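Local coordinates for protein proline dehydrogenase (Deinococcus radiodurans, PDB 4H6Q) that oxidises L-proline to delta-1-pyrroline-5-carboxylate with the help of FAD, the first step in breaking proline down to glutamate, at residues 237-240 with 241-244. Numbering follows the deposited sequence. Where two conformers were deposited one is given.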
ATOM      1  N   ILE A 237     -17.420   2.776   2.118  1.00 11.57           N
ATOM      2  CA  ILE A 237     -17.427   2.717   0.645  1.00 11.02           C
ATOM      3  C   ILE A 237     -18.731   3.343   0.111  1.00 11.19           C
ATOM      4  O   ILE A 237     -18.697   4.132  -0.855  1.00 11.97           O
ATOM      5  CB  ILE A 237     -17.268   1.251   0.164  1.00 11.18           C
ATOM      6  CG1 ILE A 237     -15.830   0.763   0.440  1.00 12.45           C
ATOM      7  CG2 ILE A 237     -17.653   1.072  -1.320  1.00 12.30           C
ATOM      8  CD1 ILE A 237     -15.627  -0.720   0.431  1.00 14.13           C
ATOM      9  N   ASP A 238     -19.889   2.992   0.676  1.00 11.99           N
ATOM     10  CA  ASP A 238     -21.143   3.563   0.193  1.00 12.92           C
ATOM     11  C   ASP A 238     -21.167   5.088   0.382  1.00 12.44           C
ATOM     12  O   ASP A 238     -21.684   5.818  -0.474  1.00 13.85           O
ATOM     13  CB  ASP A 238     -22.355   2.949   0.904  1.00 14.51           C
ATOM     14  CG  ASP A 238     -22.585   1.495   0.545  1.00 20.44           C
ATOM     15  OD1 ASP A 238     -22.025   1.039  -0.464  1.00 21.48           O
ATOM     16  OD2 ASP A 238     -23.323   0.804   1.295  1.00 23.32           O
ATOM     17  N   ASP A 239     -20.608   5.583   1.484  1.00 12.05           N
ATOM     18  CA  ASP A 239     -20.599   7.028   1.730  1.00 12.63           C
ATOM     19  C   ASP A 239     -19.641   7.729   0.752  1.00 12.25           C
ATOM     20  O   ASP A 239     -19.916   8.850   0.321  1.00 12.74           O
ATOM     21  CB  ASP A 239     -20.199   7.345   3.176  1.00 14.59           C
ATOM     22  CG  ASP A 239     -20.560   8.740   3.580  1.00 20.33           C
ATOM     23  OD1 ASP A 239     -21.566   9.288   3.078  1.00 22.10           O
ATOM     24  OD2 ASP A 239     -19.863   9.273   4.463  1.00 24.53           O
ATOM     25  N   VAL A 240     -18.526   7.078   0.393  1.00 11.61           N
ATOM     26  CA  VAL A 240     -17.631   7.649  -0.627  1.00 11.45           C
ATOM     27  C   VAL A 240     -18.338   7.727  -1.989  1.00 10.96           C
ATOM     28  O   VAL A 240     -18.236   8.739  -2.681  1.00 12.11           O
ATOM     29  CB  VAL A 240     -16.280   6.908  -0.707  1.00 12.05           C
ATOM     30  CG1 VAL A 240     -15.452   7.385  -1.936  1.00 13.75           C
ATOM     31  CG2 VAL A 240     -15.501   7.118   0.609  1.00 14.16           C
ATOM     32  N   LYS A 241     -19.074   6.676  -2.369  1.00 11.31           N
ATOM     33  CA  LYS A 241     -19.833   6.704  -3.619  0.57 11.20           C
ATOM     34  C   LYS A 241     -20.787   7.888  -3.606  1.00 11.76           C
ATOM     35  O   LYS A 241     -20.938   8.619  -4.616  1.00 12.14           O
ATOM     36  CB  LYS A 241     -20.655   5.427  -3.844  0.57 12.59           C
ATOM     37  CG  LYS A 241     -19.863   4.152  -3.983  0.57 14.45           C
ATOM     38  CD  LYS A 241     -20.782   3.040  -4.432  0.57 15.92           C
ATOM     39  CE  LYS A 241     -20.094   1.735  -4.321  0.57 16.25           C
ATOM     40  NZ  LYS A 241     -20.909   0.545  -4.716  0.57 17.02           N
ATOM     41  N   ARG A 242     -21.456   8.097  -2.480  1.00 11.98           N
ATOM     42  CA  ARG A 242     -22.391   9.192  -2.338  1.00 12.08           C
ATOM     43  C   ARG A 242     -21.682  10.548  -2.472  1.00 12.47           C
ATOM     44  O   ARG A 242     -22.148  11.433  -3.203  1.00 12.81           O
ATOM     45  CB  ARG A 242     -22.982   9.057  -0.939  1.00 13.70           C
ATOM     46  CG  ARG A 242     -23.998  10.113  -0.541  1.00 14.26           C
ATOM     47  CD  ARG A 242     -23.406  11.452  -0.076  1.00 16.00           C
ATOM     48  NE  ARG A 242     -22.448  11.299   1.033  1.00 14.54           N
ATOM     49  CZ  ARG A 242     -21.710  12.292   1.517  1.00 14.48           C
ATOM     50  NH1 ARG A 242     -21.811  13.496   0.970  1.00 15.17           N
ATOM     51  NH2 ARG A 242     -20.837  12.080   2.496  1.00 16.42           N
ATOM     52  N   PHE A 243     -20.550  10.712  -1.793  1.00 11.75           N
ATOM     53  CA  PHE A 243     -19.793  11.966  -1.820  1.00 12.24           C
ATOM     54  C   PHE A 243     -19.341  12.293  -3.236  1.00 11.83           C
ATOM     55  O   PHE A 243     -19.506  13.439  -3.708  1.00 11.93           O
ATOM     56  CB  PHE A 243     -18.596  11.839  -0.900  1.00 10.78           C
ATOM     57  CG  PHE A 243     -17.748  13.089  -0.826  1.00 11.89           C
ATOM     58  CD1 PHE A 243     -17.969  14.041   0.167  1.00 13.24           C
ATOM     59  CD2 PHE A 243     -16.724  13.301  -1.766  1.00 13.62           C
ATOM     60  CE1 PHE A 243     -17.196  15.196   0.255  1.00 14.06           C
ATOM     61  CE2 PHE A 243     -15.919  14.455  -1.676  1.00 14.19           C
ATOM     62  CZ  PHE A 243     -16.167  15.410  -0.653  1.00 16.24           C
ATOM     63  N   VAL A 244     -18.812  11.298  -3.929  1.00 11.32           N
ATOM     64  CA  VAL A 244     -18.339  11.521  -5.302  1.00 11.98           C
ATOM     65  C   VAL A 244     -19.478  11.951  -6.219  1.00 13.08           C
ATOM     66  O   VAL A 244     -19.321  12.883  -7.037  1.00 12.85           O
ATOM     67  CB  VAL A 244     -17.646  10.218  -5.799  1.00 14.71           C
ATOM     68  CG1 VAL A 244     -17.503  10.123  -7.280  1.00 16.56           C
ATOM     69  CG2 VAL A 244     -16.265  10.079  -5.086  1.00 14.41           C
TER
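The guanidinium of Arg242 turns an edge to the carboxylate of Asp239, three residues back along the same helix, while CB of Phe243 sits over the centre of one face, 3.9 Å above the plane. Both nitrogens on that edge close on a single oxygen: OD1 of Asp239 accepts from NE of Arg242 at 3.0 Å and from NH2 of Arg242 at 2.9 Å. OD1 lies almost in the guanidinium plane, yet the two donors approach it from above the carboxylate, on the same face, the two planes being 36° apart. Arg242 achieves this side-on grip by bending its chain at chi2 and chi3 (-80° and -55°), which folds the guanidinium back alongside the acid. The other carboxylate oxygen, OD2, forms a salt bridge with Arg214 of helix 206-222, so Asp239 is shared between two arginines. A leucine in its place would probably leave the guanidinium of Arg242 without its acceptor and free to turn, and would cost Arg214 its partner on this helix.

Elsewhere on the helix surface, in one of its two modelled conformers, Lys241 runs out extended, with CE 3.9 Å from CG2 of Ile237 and NZ in a salt bridge with Glu273. On the buried side, CG1 of Val240 meets CG2 of Val244 at 4.2 Å, and Phe256 and Phe254 of strand 254-259 pack against these two valines respectively. Four successive backbone bonds, from Lys241 N to Ile237 O through Val244 N to Val240 O, supply the i to i+4 ladder of an alpha-helix. Helix 234-246 links parallel strands 227-230 and 254-259 as the crossover of a beta-alpha-beta unit, the repeating element of the beta8-alpha8 barrel.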